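Local atomic coordinates of OxsB protein (Bacillus megaterium, PDB entry 5UL3), a protein that catalyses the cobalamin-dependent radical S-adenosylmethionine ring contraction of dAMP to an oxetane aldehyde, a step in oxetanocin A biosynthesis. Residues N590-E595 with G681-I686; H638-Y643 with N688-W693. All coordinates share one frame; numbering follows the deposited sequence. Where two conformers were deposited one is given.

How the contacts relate
Both contacts use helix 683-709, and each joins it to a different helix earlier in the chain: contact 1 sets its N-terminal end against helix 588-617, and contact 2 sets the following turns against helix 620-648, the next helix in sequence. Their centres lie 11 Å apart, with segments 681-686 and 688-693 separated by Leu687 alone. The character changes over this short distance, from a partly buried, mainly polar contact at 590-595/681-686 to a buried aromatic one at 638-643/688-693. Each centre is about 34 Å from the centre of the chain. Both pack helices of the C-terminal bundle against one another, away from the cobalamin, iron-sulfur and S-adenosylmethionine sites.

Contact 1 (N590-E595 with G681-I686); sequences NGNLSE and GSKENI
Asn592 and Lys683 bring the two backbones closest, with their CA atoms 5.9 Å apart, while Leu593 and Ile686 form the second, wider pairing. Residues 590-595 are helical throughout, within helix 588-617; Gly681 and Ser682 lead into the helix that starts at Lys683. In the conformer described, Ser682 OG caps that helix, accepting from Asn685 N and hydrogen-bonded to Asp680 OD1. The Asn592 carboxamide spans the approach and uses both its ends. Its ND2 donates to Gly681 O at 2.9 Å, with an N-H...O angle of 159°; the acceptor lies in the amide plane, and the donor lies in the carbonyl plane of Gly681. On the other branch, Asn592 OD1 receives Lys683 NZ at 2.7 Å, the ammonium tilted 34° from the carbonyl plane. Lys683 crosses Asn592 at about a right angle, with Lys683 CG 3.3 Å from Asn592 OD1. The lysine chain is extended as far as CE and then bends (chi4 -67°), which turns NZ back to that oxygen. From there Lys683 NZ also reaches Glu595 OE1 at 3.2 Å, a salt bridge in which NZ approaches from above the carboxylate plane. Beneath the polar groups, Ile686 CD1 packs against Asn592 CB at 3.5 Å and, more loosely, against Leu593 CD2 at 4.3 Å. Leu593 continues this apolar layer onto Leu644 and Leu648 of helix 620-648. The chemistry thus divides by depth: buried Ile686 packs on Asn592 CB and on buried Leu593, whereas Lys683 and Glu595 are exposed, so solvent probably screens their salt bridge. Bonds at both ends of the Asn592 amide fix its flip, with NH2 toward the Gly681 carbonyl and oxygen toward the ammonium, and tie helix 588-617 to the residues just entering helix 683-709.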
loop_
_atom_site.group_PDB
_atom_site.type_symbol
_atom_site.label_atom_id
_atom_site.label_comp_id
_atom_site.label_asym_id
_atom_site.label_seq_id
_atom_site.Cartn_x
_atom_site.Cartn_y
_atom_site.Cartn_z
ATOM N N ASN A 590 -7.521 -20.525 23.361
ATOM C CA ASN A 590 -7.048 -19.873 22.140
ATOM C C ASN A 590 -6.523 -18.471 22.421
ATOM O O ASN A 590 -5.469 -18.080 21.898
ATOM C CB ASN A 590 -8.163 -19.859 21.103
ATOM C CG ASN A 590 -8.445 -21.239 20.554
ATOM O OD1 ASN A 590 -7.639 -22.148 20.733
ATOM N ND2 ASN A 590 -9.579 -21.406 19.878
ATOM N N GLY A 591 -7.219 -17.702 23.265
ATOM C CA GLY A 591 -6.683 -16.413 23.690
ATOM C C GLY A 591 -5.335 -16.520 24.384
ATOM O O GLY A 591 -4.440 -15.689 24.172
ATOM N N ASN A 592 -5.169 -17.535 25.234
ATOM C CA ASN A 592 -3.886 -17.736 25.898
ATOM C C ASN A 592 -2.800 -18.131 24.905
ATOM O O ASN A 592 -1.644 -17.719 25.048
ATOM C CB ASN A 592 -4.007 -18.803 26.992
ATOM C CG ASN A 592 -4.867 -18.359 28.153
ATOM O OD1 ASN A 592 -5.142 -17.170 28.322
ATOM N ND2 ASN A 592 -5.291 -19.319 28.974
ATOM N N LEU A 593 -3.148 -18.938 23.904
ATOM C CA LEU A 593 -2.171 -19.339 22.901
ATOM C C LEU A 593 -1.754 -18.151 22.038
ATOM O O LEU A 593 -0.569 -17.994 21.712
ATOM C CB LEU A 593 -2.747 -20.451 22.035
ATOM C CG LEU A 593 -2.878 -21.835 22.661
ATOM C CD1 LEU A 593 -3.717 -22.689 21.717
ATOM C CD2 LEU A 593 -1.514 -22.445 22.877
ATOM N N SER A 594 -2.717 -17.301 21.676
ATOM C CA SER A 594 -2.403 -16.094 20.920
ATOM C C SER A 594 -1.501 -15.171 21.727
ATOM O O SER A 594 -0.505 -14.653 21.212
ATOM C CB SER A 594 -3.696 -15.379 20.520
ATOM O OG SER A 594 -3.449 -14.024 20.144
ATOM N N GLU A 595 -1.829 -14.968 23.009
ATOM C CA GLU A 595 -0.993 -14.139 23.870
ATOM C C GLU A 595 0.420 -14.696 23.981
ATOM O O GLU A 595 1.398 -13.938 23.913
ATOM C CB GLU A 595 -1.624 -14.020 25.262
ATOM C CG GLU A 595 -0.862 -13.128 26.228
ATOM C CD GLU A 595 -1.462 -13.121 27.630
ATOM O OE1 GLU A 595 -1.485 -14.189 28.278
ATOM O OE2 GLU A 595 -1.911 -12.046 28.084
ATOM N N GLY A 681 -4.641 -25.786 29.765
ATOM C CA GLY A 681 -4.633 -24.577 28.959
ATOM C C GLY A 681 -4.488 -23.276 29.715
ATOM O O GLY A 681 -4.717 -22.204 29.139
ATOM N N SER A 682 -4.120 -23.335 30.989
ATOM C CA SER A 682 -3.899 -22.131 31.771
ATOM C C SER A 682 -2.714 -21.346 31.210
ATOM O O SER A 682 -1.841 -21.889 30.531
ATOM C CB SER A 682 -3.644 -22.497 33.234
ATOM O OG SER A 682 -2.556 -23.403 33.346
ATOM N N LYS A 683 -2.692 -20.043 31.507
ATOM C CA LYS A 683 -1.555 -19.216 31.108
ATOM C C LYS A 683 -0.262 -19.724 31.730
ATOM O O LYS A 683 0.787 -19.748 31.074
ATOM C CB LYS A 683 -1.789 -17.760 31.510
ATOM C CG LYS A 683 -3.015 -17.101 30.909
ATOM C CD LYS A 683 -3.105 -15.656 31.379
ATOM C CE LYS A 683 -4.367 -14.975 30.904
ATOM N NZ LYS A 683 -4.385 -14.803 29.429
ATOM N N GLU A 684 -0.327 -20.154 32.993
ATOM C CA GLU A 684 0.865 -20.619 33.689
ATOM C C GLU A 684 1.450 -21.855 33.016
ATOM O O GLU A 684 2.666 -21.950 32.815
ATOM C CB GLU A 684 0.538 -20.904 35.156
ATOM C CG GLU A 684 1.758 -20.955 36.063
ATOM C CD GLU A 684 1.401 -21.214 37.518
ATOM O OE1 GLU A 684 0.734 -22.235 37.802
ATOM O OE2 GLU A 684 1.784 -20.389 38.377
ATOM N N ASN A 685 0.602 -22.822 32.668
ATOM C CA ASN A 685 1.120 -24.024 32.026
ATOM C C ASN A 685 1.649 -23.705 30.634
ATOM O O ASN A 685 2.705 -24.207 30.236
ATOM C CB ASN A 685 0.041 -25.105 31.949
ATOM C CG ASN A 685 0.593 -26.447 31.471
ATOM O OD1 ASN A 685 1.564 -26.971 32.024
ATOM N ND2 ASN A 685 -0.018 -26.999 30.434
ATOM N N ILE A 686 0.927 -22.869 29.885
ATOM C CA ILE A 686 1.357 -22.513 28.535
ATOM C C ILE A 686 2.729 -21.840 28.573
ATOM O O ILE A 686 3.627 -22.194 27.800
ATOM C CB ILE A 686 0.277 -21.643 27.860
ATOM C CG1 ILE A 686 -0.895 -22.525 27.441
ATOM C CG2 ILE A 686 0.818 -20.897 26.637
ATOM C CD1 ILE A 686 -2.141 -21.757 27.028
#

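Contact 2 (H638-Y643 with N688-W693). With EDO (1,2-ethanediol), chain H.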
loop_
_atom_site.group_PDB
_atom_site.type_symbol
_atom_site.label_atom_id
_atom_site.label_comp_id
_atom_site.label_asym_id
_atom_site.label_seq_id
_atom_site.Cartn_x
_atom_site.Cartn_y
_atom_site.Cartn_z
ATOM N N HIS A 638 7.282 -21.836 13.953
ATOM C CA HIS A 638 6.150 -22.643 13.509
ATOM C C HIS A 638 5.905 -23.805 14.462
ATOM O O HIS A 638 4.769 -24.063 14.883
ATOM C CB HIS A 638 6.367 -23.183 12.097
ATOM C CG HIS A 638 5.330 -24.189 11.704
ATOM N ND1 HIS A 638 4.094 -23.821 11.217
ATOM C CD2 HIS A 638 5.313 -25.541 11.793
ATOM C CE1 HIS A 638 3.368 -24.907 11.000
ATOM N NE2 HIS A 638 4.084 -25.964 11.345
ATOM N N PHE A 639 6.958 -24.536 14.802
ATOM C CA PHE A 639 6.730 -25.734 15.590
ATOM C C PHE A 639 6.526 -25.431 17.063
ATOM O O PHE A 639 6.076 -26.316 17.801
ATOM C CB PHE A 639 7.865 -26.727 15.358
ATOM C CG PHE A 639 7.779 -27.399 14.025
ATOM C CD1 PHE A 639 6.759 -28.303 13.761
ATOM C CD2 PHE A 639 8.675 -27.096 13.018
ATOM C CE1 PHE A 639 6.650 -28.916 12.512
ATOM C CE2 PHE A 639 8.566 -27.692 11.768
ATOM C CZ PHE A 639 7.557 -28.603 11.512
ATOM N N LEU A 640 6.793 -24.198 17.494
ATOM C CA LEU A 640 6.339 -23.766 18.810
ATOM C C LEU A 640 4.838 -23.968 18.959
ATOM O O LEU A 640 4.371 -24.558 19.941
ATOM C CB LEU A 640 6.683 -22.300 19.042
ATOM C CG LEU A 640 5.881 -21.670 20.180
ATOM C CD1 LEU A 640 6.365 -22.180 21.578
ATOM C CD2 LEU A 640 5.916 -20.151 20.102
ATOM N N LEU A 641 4.058 -23.462 17.996
ATOM C CA LEU A 641 2.610 -23.603 18.095
ATOM C C LEU A 641 2.186 -25.065 18.005
ATOM O O LEU A 641 1.262 -25.493 18.709
ATOM C CB LEU A 641 1.913 -22.777 17.016
ATOM C CG LEU A 641 0.394 -22.805 17.123
ATOM C CD1 LEU A 641 -0.024 -22.458 18.545
ATOM C CD2 LEU A 641 -0.210 -21.815 16.121
ATOM N N LYS A 642 2.840 -25.849 17.145
ATOM C CA LYS A 642 2.515 -27.269 17.084
ATOM C C LYS A 642 2.805 -27.939 18.422
ATOM O O LYS A 642 2.027 -28.784 18.886
ATOM C CB LYS A 642 3.291 -27.942 15.951
ATOM C CG LYS A 642 2.802 -29.336 15.616
ATOM C CD LYS A 642 3.544 -29.907 14.421
ATOM C CE LYS A 642 2.753 -31.024 13.738
ATOM N NZ LYS A 642 1.521 -30.591 12.975
ATOM N N TYR A 643 3.882 -27.514 19.082
ATOM C CA TYR A 643 4.239 -28.042 20.394
ATOM C C TYR A 643 3.228 -27.627 21.459
ATOM O O TYR A 643 2.842 -28.446 22.305
ATOM C CB TYR A 643 5.642 -27.562 20.744
ATOM C CG TYR A 643 6.219 -28.080 22.042
ATOM C CD1 TYR A 643 6.552 -29.416 22.192
ATOM C CD2 TYR A 643 6.469 -27.217 23.093
ATOM C CE1 TYR A 643 7.106 -29.887 23.382
ATOM C CE2 TYR A 643 7.029 -27.676 24.285
ATOM C CZ TYR A 643 7.338 -29.008 24.422
ATOM O OH TYR A 643 7.881 -29.450 25.609
ATOM N N ASN A 688 5.043 -22.242 30.860
ATOM C CA ASN A 688 6.042 -23.258 31.192
ATOM C C ASN A 688 6.398 -24.092 29.974
ATOM O O ASN A 688 7.560 -24.471 29.786
ATOM C CB ASN A 688 5.531 -24.189 32.301
ATOM C CG ASN A 688 5.641 -23.586 33.683
ATOM O OD1 ASN A 688 6.416 -22.656 33.920
ATOM N ND2 ASN A 688 4.865 -24.127 34.617
ATOM N N VAL A 689 5.398 -24.419 29.158
ATOM C CA VAL A 689 5.645 -25.163 27.928
ATOM C C VAL A 689 6.512 -24.337 26.985
ATOM O O VAL A 689 7.455 -24.853 26.371
ATOM C CB VAL A 689 4.307 -25.558 27.273
ATOM C CG1 VAL A 689 4.530 -26.244 25.933
ATOM C CG2 VAL A 689 3.491 -26.458 28.211
ATOM N N MET A 690 6.205 -23.043 26.860
ATOM C CA MET A 690 6.970 -22.183 25.957
ATOM C C MET A 690 8.391 -21.969 26.458
ATOM O O MET A 690 9.331 -21.932 25.657
ATOM C CB MET A 690 6.252 -20.848 25.776
ATOM C CG MET A 690 6.899 -19.940 24.735
ATOM S SD MET A 690 5.801 -18.621 24.174
ATOM C CE MET A 690 5.595 -17.622 25.649
ATOM N N THR A 691 8.574 -21.821 27.779
ATOM C CA THR A 691 9.927 -21.765 28.331
ATOM C C THR A 691 10.742 -22.974 27.892
ATOM O O THR A 691 11.938 -22.862 27.588
ATOM C CB THR A 691 9.878 -21.684 29.862
ATOM O OG1 THR A 691 9.312 -20.435 30.269
ATOM C CG2 THR A 691 11.272 -21.814 30.451
ATOM N N ASN A 692 10.097 -24.141 27.835
ATOM C CA ASN A 692 10.787 -25.356 27.421
ATOM C C ASN A 692 11.170 -25.285 25.952
ATOM O O ASN A 692 12.293 -25.624 25.571
ATOM C CB ASN A 692 9.899 -26.572 27.688
ATOM C CG ASN A 692 10.699 -27.811 28.007
ATOM O OD1 ASN A 692 10.519 -28.862 27.386
ATOM N ND2 ASN A 692 11.606 -27.691 28.970
ATOM N N TRP A 693 10.235 -24.849 25.106
ATOM C CA TRP A 693 10.529 -24.724 23.686
ATOM C C TRP A 693 11.603 -23.674 23.429
ATOM O O TRP A 693 12.389 -23.807 22.487
ATOM C CB TRP A 693 9.252 -24.371 22.927
ATOM C CG TRP A 693 9.380 -24.590 21.471
ATOM C CD1 TRP A 693 9.551 -23.632 20.498
ATOM C CD2 TRP A 693 9.371 -25.849 20.799
ATOM N NE1 TRP A 693 9.630 -24.233 19.262
ATOM C CE2 TRP A 693 9.517 -25.589 19.420
ATOM C CE3 TRP A 693 9.241 -27.175 21.228
ATOM C CZ2 TRP A 693 9.549 -26.604 18.474
ATOM C CZ3 TRP A 693 9.270 -28.180 20.290
ATOM C CH2 TRP A 693 9.418 -27.893 18.924
HETATM C C1 EDO H . 2.734 -20.543 11.375
HETATM O O1 EDO H . 3.447 -21.368 10.445
HETATM C C2 EDO H . 2.118 -19.391 10.577
HETATM O O2 EDO H . 1.317 -18.610 11.456
#
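Within the C-terminal helix bundle, Trp693 of helix 683-709 packs its indole against Phe639, Leu640 and Tyr643 of helix 620-648. The two short helical segments run roughly antiparallel, their N-to-C directions 141° apart and their axes 10.3 Å apart at closest approach. Phe639 O, Leu640 CA and Tyr643 CB lie over one indole face, each offset toward the rim. Leu640 CA lies 3.6 Å from the centroid of the five-membered ring, a CH-pi contact. Tyr643 CB makes a second CH-pi contact with the six-membered ring, and the Tyr643 ring forms an offset stack with it, centroids 4.6 Å apart and planes at 30°. In a separate apolar contact, Phe639 CB approaches Trp693 CZ2 at 3.5 Å. Trp693 NE1 donates a hydrogen bond to Ile636 O, two residues before His638 on the same helix, which satisfies the indole nitrogen within the buried interface. Leu640 CD1 packs on Met690 CG at 3.9 Å, and both residues also touch Trp600 of helix 588-617, so a third helix closes this side. Away from the indole, His638 hydrogen-bonds through NE2 to Glu494, and His638 ND1 pairs at 2.7 Å with O1 of an ethanediol probably derived from the crystallisation liquor. At the far side of the stack, Val689 CG1 sits 3.3 Å from Tyr643 CE2, oblique to the phenol ring.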